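Long-range contacts in folylpolyglutamate synthase (FolC) (PDB 6K8C), which probably adds glutamate to dihydropteroate and successive glutamates to tetrahydrofolates, using ATP, in folate biosynthesis: residues R63-L68 with L266-L271; A320-E325 with I353-L357. All coordinates share one frame; numbering follows the deposited sequence.

Overall arrangement
From the N terminus the chain first builds the P-loop-containing Mur ligase middle domain, in which helix 58-70 follows central strand 48-53. Contact 1 closes a loop of nearly 200 residues when the segment 266-271, beyond helix 241-254, comes back to helix 58-70 before strand 276-279 opens the second domain. Contact 2 comes later and in series, neither nested in contact 1 nor crossing it. It closes a short loop around strand 331-336 by packing helices 320-327 and 347-357 side by side in the glutamate ligase domain. The contacts do not touch: their centres are 33 Å apart, and their nearest atoms about 18 Å. Contact 1 binds the interdomain connection to the first domain, whereas contact 2 joins two neighbouring helices within the second.

Contact 1. Residues R63-L68 with L266-L271; sequences RFLTLL and LKPLNL
Leu266 begins the contact by setting its CD1 methyl against both Leu67 and Leu68 of the helix, 3.9 Å from Leu67 CB. Its other methyl, CD2, comes loosely toward the Phe64 ring from an oblique direction. Lys267 contributes only the aliphatic part of its chain, which passes the end of Leu67 at about a right angle, while its carbonyl O accepts a hydrogen bond from Tyr230 OH. The centre of the contact is Leu269. With CG opposite the backbone N (chi1 172°), the side chain reaches the helix as a fork. CD2 lies over one face of the Phe64 ring, 3.7 Å from its centroid and 20° off the normal, a CH-pi contact reinforced by Leu269 CB at 3.4 Å from Phe64 CE1. Leu269 CD1 lies 3.5 Å from Arg63 CG and also meets Leu67 CD1. Further on, Asn270 O accepts a hydrogen bond from a water (2.7 Å), which in turn accepts one from Arg63 NH1 (3.0 Å) in the guanidinium plane. Leu271 ends the row with CD2 over one guanidinium face, 3.5 Å from Arg63 NH1. Bends at chi2 and chi3 curl the end of the Arg63 chain back, bringing the guanidinium over the methyl that its CB and CG already touch. Arg63 NE is hydrogen-bonded to His78 ND1, and Phe92 adds a cation-pi contact. A citrate, probably from crystallisation, lies beside Leu271. Helix 58-70 follows the P-loop in the Mur ligase middle domain, here flanked on one side by the irregular interdomain connection.

Contact 2. Residues A320-E325 with I353-L357; sequences AFLVLE and ILETL
Ala320 meets Ile353 at the start of helix 320-327, its CB 4.2 Å from the CD1 end of the isoleucine. One residue on, Phe321 offers both backbone and ring. Its CA lies 3.7 Å from Ile353 CG2, and the same methyl sits at the ring edge, near the ring plane. A chi1 of 172° turns CG away from the backbone N, and the ring extends along the outer side of the interface toward Thr356 and Leu357. There its CE1 comes within 3.6 Å of Leu357 CD2, an oblique approach, and more loosely meets the methyl of Thr356, whose hydroxyl is hydrogen-bonded to Gly352 O. Leu324 points inward and works in two places. Its CB is 3.6 Å from Leu357 CD1, whereas its own CD1 reaches across to Leu354 CD2 at 3.8 Å and lies beside Ile353 CG2. Glu325 takes part through its aliphatic stem, CB standing 3.8 Å from Leu357 CD2. Leu357 is thus wedged among Phe321, Leu324 and Glu325, one methyl directed at Leu324 and the other shared by the phenyl ring and the glutamate stem. No hydrogen bond crosses between the segments, so the association is apolar. Beneath it, Leu324 rests on Leu310 and Tyr312 of strand 308-312, and Leu354 on Val334 and Ile336 of strand 331-336. The axes of segments 320-325 and 353-357 approach to 10.1 Å and cross at -43°. These are the neighbouring connecting helices of two successive beta-alpha-beta crossovers, lying on one face of the parallel part of the sheet in the Rossmann-like glutamate ligase domain of the Mur ligase family.

Contact 1. Residues R63-L68 with L266-L271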
loop_
_atom_site.group_PDB
_atom_site.type_symbol
_atom_site.label_atom_id
_atom_site.label_comp_id
_atom_site.label_asym_id
_atom_site.label_seq_id
_atom_site.Cartn_x
_atom_site.Cartn_y
_atom_site.Cartn_z
ATOM N N ARG A 63 0.692 -8.301 -0.330
ATOM C CA ARG A 63 0.472 -9.058 0.897
ATOM C C ARG A 63 -0.104 -10.436 0.597
ATOM O O ARG A 63 0.221 -11.409 1.288
ATOM C CB ARG A 63 -0.442 -8.275 1.846
ATOM C CG ARG A 63 -0.570 -8.896 3.250
ATOM C CD ARG A 63 0.777 -8.988 3.982
ATOM N NE ARG A 63 1.387 -7.671 4.122
ATOM C CZ ARG A 63 1.082 -6.797 5.073
ATOM N NH1 ARG A 63 0.182 -7.098 6.000
ATOM N NH2 ARG A 63 1.685 -5.620 5.098
ATOM N N PHE A 64 -0.961 -10.539 -0.426
ATOM C CA PHE A 64 -1.460 -11.844 -0.860
ATOM C C PHE A 64 -0.310 -12.751 -1.273
ATOM O O PHE A 64 -0.239 -13.916 -0.865
ATOM C CB PHE A 64 -2.434 -11.677 -2.034
ATOM C CG PHE A 64 -3.876 -11.558 -1.635
ATOM C CD1 PHE A 64 -4.417 -12.372 -0.658
ATOM C CD2 PHE A 64 -4.703 -10.639 -2.270
ATOM C CE1 PHE A 64 -5.758 -12.264 -0.310
ATOM C CE2 PHE A 64 -6.043 -10.523 -1.927
ATOM C CZ PHE A 64 -6.571 -11.337 -0.945
ATOM N N LEU A 65 0.606 -12.225 -2.094
ATOM C CA LEU A 65 1.788 -12.992 -2.477
ATOM C C LEU A 65 2.607 -13.386 -1.254
ATOM O O LEU A 65 3.047 -14.536 -1.133
ATOM C CB LEU A 65 2.636 -12.181 -3.458
ATOM C CG LEU A 65 3.978 -12.776 -3.896
ATOM C CD1 LEU A 65 3.787 -14.120 -4.581
ATOM C CD2 LEU A 65 4.705 -11.818 -4.822
ATOM N N THR A 66 2.823 -12.435 -0.335
ATOM C CA THR A 66 3.555 -12.708 0.901
ATOM C C THR A 66 2.917 -13.851 1.688
ATOM O O THR A 66 3.615 -14.734 2.201
ATOM C CB THR A 66 3.616 -11.437 1.762
ATOM O OG1 THR A 66 4.336 -10.413 1.063
ATOM C CG2 THR A 66 4.315 -11.706 3.103
ATOM N N LEU A 67 1.584 -13.840 1.805
ATOM C CA LEU A 67 0.897 -14.886 2.561
ATOM C C LEU A 67 1.032 -16.243 1.880
ATOM O O LEU A 67 1.236 -17.260 2.553
ATOM C CB LEU A 67 -0.579 -14.530 2.750
ATOM C CG LEU A 67 -0.841 -13.293 3.615
ATOM C CD1 LEU A 67 -2.334 -12.977 3.687
ATOM C CD2 LEU A 67 -0.229 -13.452 5.013
ATOM N N LEU A 68 0.919 -16.280 0.550
ATOM C CA LEU A 68 1.072 -17.544 -0.166
ATOM C C LEU A 68 2.473 -18.114 0.023
ATOM O O LEU A 68 2.641 -19.314 0.263
ATOM C CB LEU A 68 0.766 -17.349 -1.653
ATOM C CG LEU A 68 -0.680 -17.035 -2.028
ATOM C CD1 LEU A 68 -0.748 -16.426 -3.419
ATOM C CD2 LEU A 68 -1.552 -18.283 -1.933
ATOM N N LEU A 266 -5.386 -20.797 2.573
ATOM C CA LEU A 266 -4.939 -19.414 2.667
ATOM C C LEU A 266 -5.743 -18.692 3.738
ATOM O O LEU A 266 -6.976 -18.754 3.748
ATOM C CB LEU A 266 -5.089 -18.711 1.318
ATOM C CG LEU A 266 -4.618 -17.256 1.242
ATOM C CD1 LEU A 266 -3.130 -17.155 1.544
ATOM C CD2 LEU A 266 -4.932 -16.652 -0.124
ATOM N N LYS A 267 -5.044 -18.029 4.658
ATOM C CA LYS A 267 -5.711 -17.294 5.714
ATOM C C LYS A 267 -6.382 -16.049 5.138
ATOM O O LYS A 267 -5.999 -15.562 4.071
ATOM C CB LYS A 267 -4.710 -16.908 6.808
ATOM C CG LYS A 267 -3.704 -15.849 6.381
ATOM C CD LYS A 267 -2.962 -15.261 7.578
ATOM C CE LYS A 267 -2.109 -16.308 8.259
ATOM N NZ LYS A 267 -1.349 -15.737 9.413
ATOM N N PRO A 268 -7.408 -15.529 5.812
ATOM C CA PRO A 268 -8.064 -14.312 5.317
ATOM C C PRO A 268 -7.110 -13.129 5.327
ATOM O O PRO A 268 -6.368 -12.913 6.288
ATOM C CB PRO A 268 -9.225 -14.108 6.299
ATOM C CG PRO A 268 -8.847 -14.883 7.516
ATOM C CD PRO A 268 -8.060 -16.058 7.021
ATOM N N LEU A 269 -7.136 -12.356 4.240
ATOM C CA LEU A 269 -6.266 -11.192 4.130
ATOM C C LEU A 269 -6.738 -10.088 5.062
ATOM O O LEU A 269 -7.914 -9.712 5.060
ATOM C CB LEU A 269 -6.227 -10.671 2.692
ATOM C CG LEU A 269 -5.485 -9.337 2.550
ATOM C CD1 LEU A 269 -4.016 -9.509 2.920
ATOM C CD2 LEU A 269 -5.623 -8.747 1.151
ATOM N N ASN A 270 -5.812 -9.566 5.856
ATOM C CA ASN A 270 -6.065 -8.427 6.723
ATOM C C ASN A 270 -4.935 -7.428 6.534
ATOM O O ASN A 270 -3.759 -7.789 6.650
ATOM C CB ASN A 270 -6.164 -8.853 8.191
ATOM C CG ASN A 270 -6.183 -7.672 9.140
ATOM O OD1 ASN A 270 -5.138 -7.211 9.595
ATOM N ND2 ASN A 270 -7.377 -7.176 9.445
ATOM N N LEU A 271 -5.288 -6.188 6.221
ATOM C CA LEU A 271 -4.325 -5.105 6.115
ATOM C C LEU A 271 -4.683 -4.028 7.121
ATOM O O LEU A 271 -5.858 -3.684 7.283
ATOM C CB LEU A 271 -4.292 -4.504 4.711
ATOM C CG LEU A 271 -3.695 -5.351 3.593
ATOM C CD1 LEU A 271 -3.792 -4.600 2.269
ATOM C CD2 LEU A 271 -2.253 -5.714 3.922
HETATM O O HOH W 1 -1.592 -9.353 6.776
#

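Contact 2. Residues A320-E325 with I353-L357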
loop_
_atom_site.group_PDB
_atom_site.type_symbol
_atom_site.label_atom_id
_atom_site.label_comp_id
_atom_site.label_asym_id
_atom_site.label_seq_id
_atom_site.Cartn_x
_atom_site.Cartn_y
_atom_site.Cartn_z
ATOM N N ALA A 320 -15.128 11.750 -6.141
ATOM C CA ALA A 320 -15.771 11.927 -4.844
ATOM C C ALA A 320 -17.279 11.742 -4.941
ATOM O O ALA A 320 -17.897 11.150 -4.048
ATOM C CB ALA A 320 -15.440 13.306 -4.279
ATOM N N PHE A 321 -17.887 12.236 -6.023
ATOM C CA PHE A 321 -19.337 12.163 -6.167
ATOM C C PHE A 321 -19.826 10.721 -6.093
ATOM O O PHE A 321 -20.732 10.398 -5.316
ATOM C CB PHE A 321 -19.765 12.813 -7.490
ATOM C CG PHE A 321 -21.213 12.620 -7.814
ATOM C CD1 PHE A 321 -22.171 13.477 -7.296
ATOM C CD2 PHE A 321 -21.623 11.579 -8.636
ATOM C CE1 PHE A 321 -23.506 13.306 -7.590
ATOM C CE2 PHE A 321 -22.961 11.399 -8.928
ATOM C CZ PHE A 321 -23.904 12.261 -8.405
ATOM N N LEU A 322 -19.237 9.838 -6.900
ATOM C CA LEU A 322 -19.699 8.456 -6.946
ATOM C C LEU A 322 -19.487 7.755 -5.610
ATOM O O LEU A 322 -20.360 7.013 -5.142
ATOM C CB LEU A 322 -18.980 7.708 -8.067
ATOM C CG LEU A 322 -19.389 6.251 -8.288
ATOM C CD1 LEU A 322 -20.901 6.135 -8.372
ATOM C CD2 LEU A 322 -18.721 5.694 -9.540
ATOM N N VAL A 323 -18.337 7.986 -4.977
ATOM C CA VAL A 323 -18.042 7.332 -3.705
ATOM C C VAL A 323 -19.057 7.746 -2.646
ATOM O O VAL A 323 -19.605 6.906 -1.921
ATOM C CB VAL A 323 -16.599 7.648 -3.275
ATOM C CG1 VAL A 323 -16.436 7.500 -1.774
ATOM C CG2 VAL A 323 -15.628 6.750 -4.033
ATOM N N LEU A 324 -19.347 9.047 -2.561
ATOM C CA LEU A 324 -20.327 9.524 -1.591
ATOM C C LEU A 324 -21.735 9.060 -1.943
ATOM O O LEU A 324 -22.551 8.803 -1.048
ATOM C CB LEU A 324 -20.267 11.048 -1.497
ATOM C CG LEU A 324 -18.937 11.584 -0.954
ATOM C CD1 LEU A 324 -18.777 13.065 -1.253
ATOM C CD2 LEU A 324 -18.837 11.319 0.541
ATOM N N GLU A 325 -22.051 8.962 -3.238
ATOM C CA GLU A 325 -23.352 8.433 -3.635
ATOM C C GLU A 325 -23.506 6.978 -3.207
ATOM O O GLU A 325 -24.582 6.562 -2.760
ATOM C CB GLU A 325 -23.540 8.573 -5.145
ATOM C CG GLU A 325 -24.923 8.177 -5.624
ATOM C CD GLU A 325 -25.039 8.179 -7.138
ATOM O OE1 GLU A 325 -24.301 7.415 -7.800
ATOM O OE2 GLU A 325 -25.868 8.950 -7.664
ATOM N N ILE A 353 -20.763 19.024 -3.975
ATOM C CA ILE A 353 -21.089 17.625 -4.230
ATOM C C ILE A 353 -22.037 17.105 -3.161
ATOM O O ILE A 353 -23.034 16.435 -3.459
ATOM C CB ILE A 353 -19.801 16.785 -4.303
ATOM C CG1 ILE A 353 -18.961 17.211 -5.508
ATOM C CG2 ILE A 353 -20.130 15.293 -4.357
ATOM C CD1 ILE A 353 -17.542 16.690 -5.481
ATOM N N LEU A 354 -21.746 17.420 -1.896
ATOM C CA LEU A 354 -22.599 16.968 -0.805
ATOM C C LEU A 354 -23.987 17.580 -0.907
ATOM O O LEU A 354 -24.986 16.934 -0.573
ATOM C CB LEU A 354 -21.944 17.305 0.537
ATOM C CG LEU A 354 -20.618 16.573 0.754
ATOM C CD1 LEU A 354 -19.749 17.284 1.776
ATOM C CD2 LEU A 354 -20.876 15.130 1.177
ATOM N N GLU A 355 -24.071 18.827 -1.377
ATOM C CA GLU A 355 -25.377 19.453 -1.551
ATOM C C GLU A 355 -26.141 18.818 -2.710
ATOM O O GLU A 355 -27.346 18.571 -2.599
ATOM C CB GLU A 355 -25.214 20.960 -1.751
ATOM C CG GLU A 355 -25.076 21.727 -0.439
ATOM C CD GLU A 355 -24.354 23.054 -0.598
ATOM O OE1 GLU A 355 -24.387 23.627 -1.707
ATOM O OE2 GLU A 355 -23.751 23.527 0.392
ATOM N N THR A 356 -25.456 18.531 -3.820
ATOM C CA THR A 356 -26.098 17.800 -4.910
ATOM C C THR A 356 -26.650 16.466 -4.422
ATOM O O THR A 356 -27.742 16.048 -4.826
ATOM C CB THR A 356 -25.106 17.571 -6.054
ATOM O OG1 THR A 356 -24.712 18.828 -6.616
ATOM C CG2 THR A 356 -25.726 16.699 -7.142
ATOM N N LEU A 357 -25.921 15.794 -3.532
ATOM C CA LEU A 357 -26.327 14.476 -3.067
ATOM C C LEU A 357 -27.368 14.524 -1.955
ATOM O O LEU A 357 -27.964 13.488 -1.645
ATOM C CB LEU A 357 -25.092 13.701 -2.603
ATOM C CG LEU A 357 -24.259 13.186 -3.778
ATOM C CD1 LEU A 357 -22.894 12.717 -3.320
ATOM C CD2 LEU A 357 -25.003 12.069 -4.518
#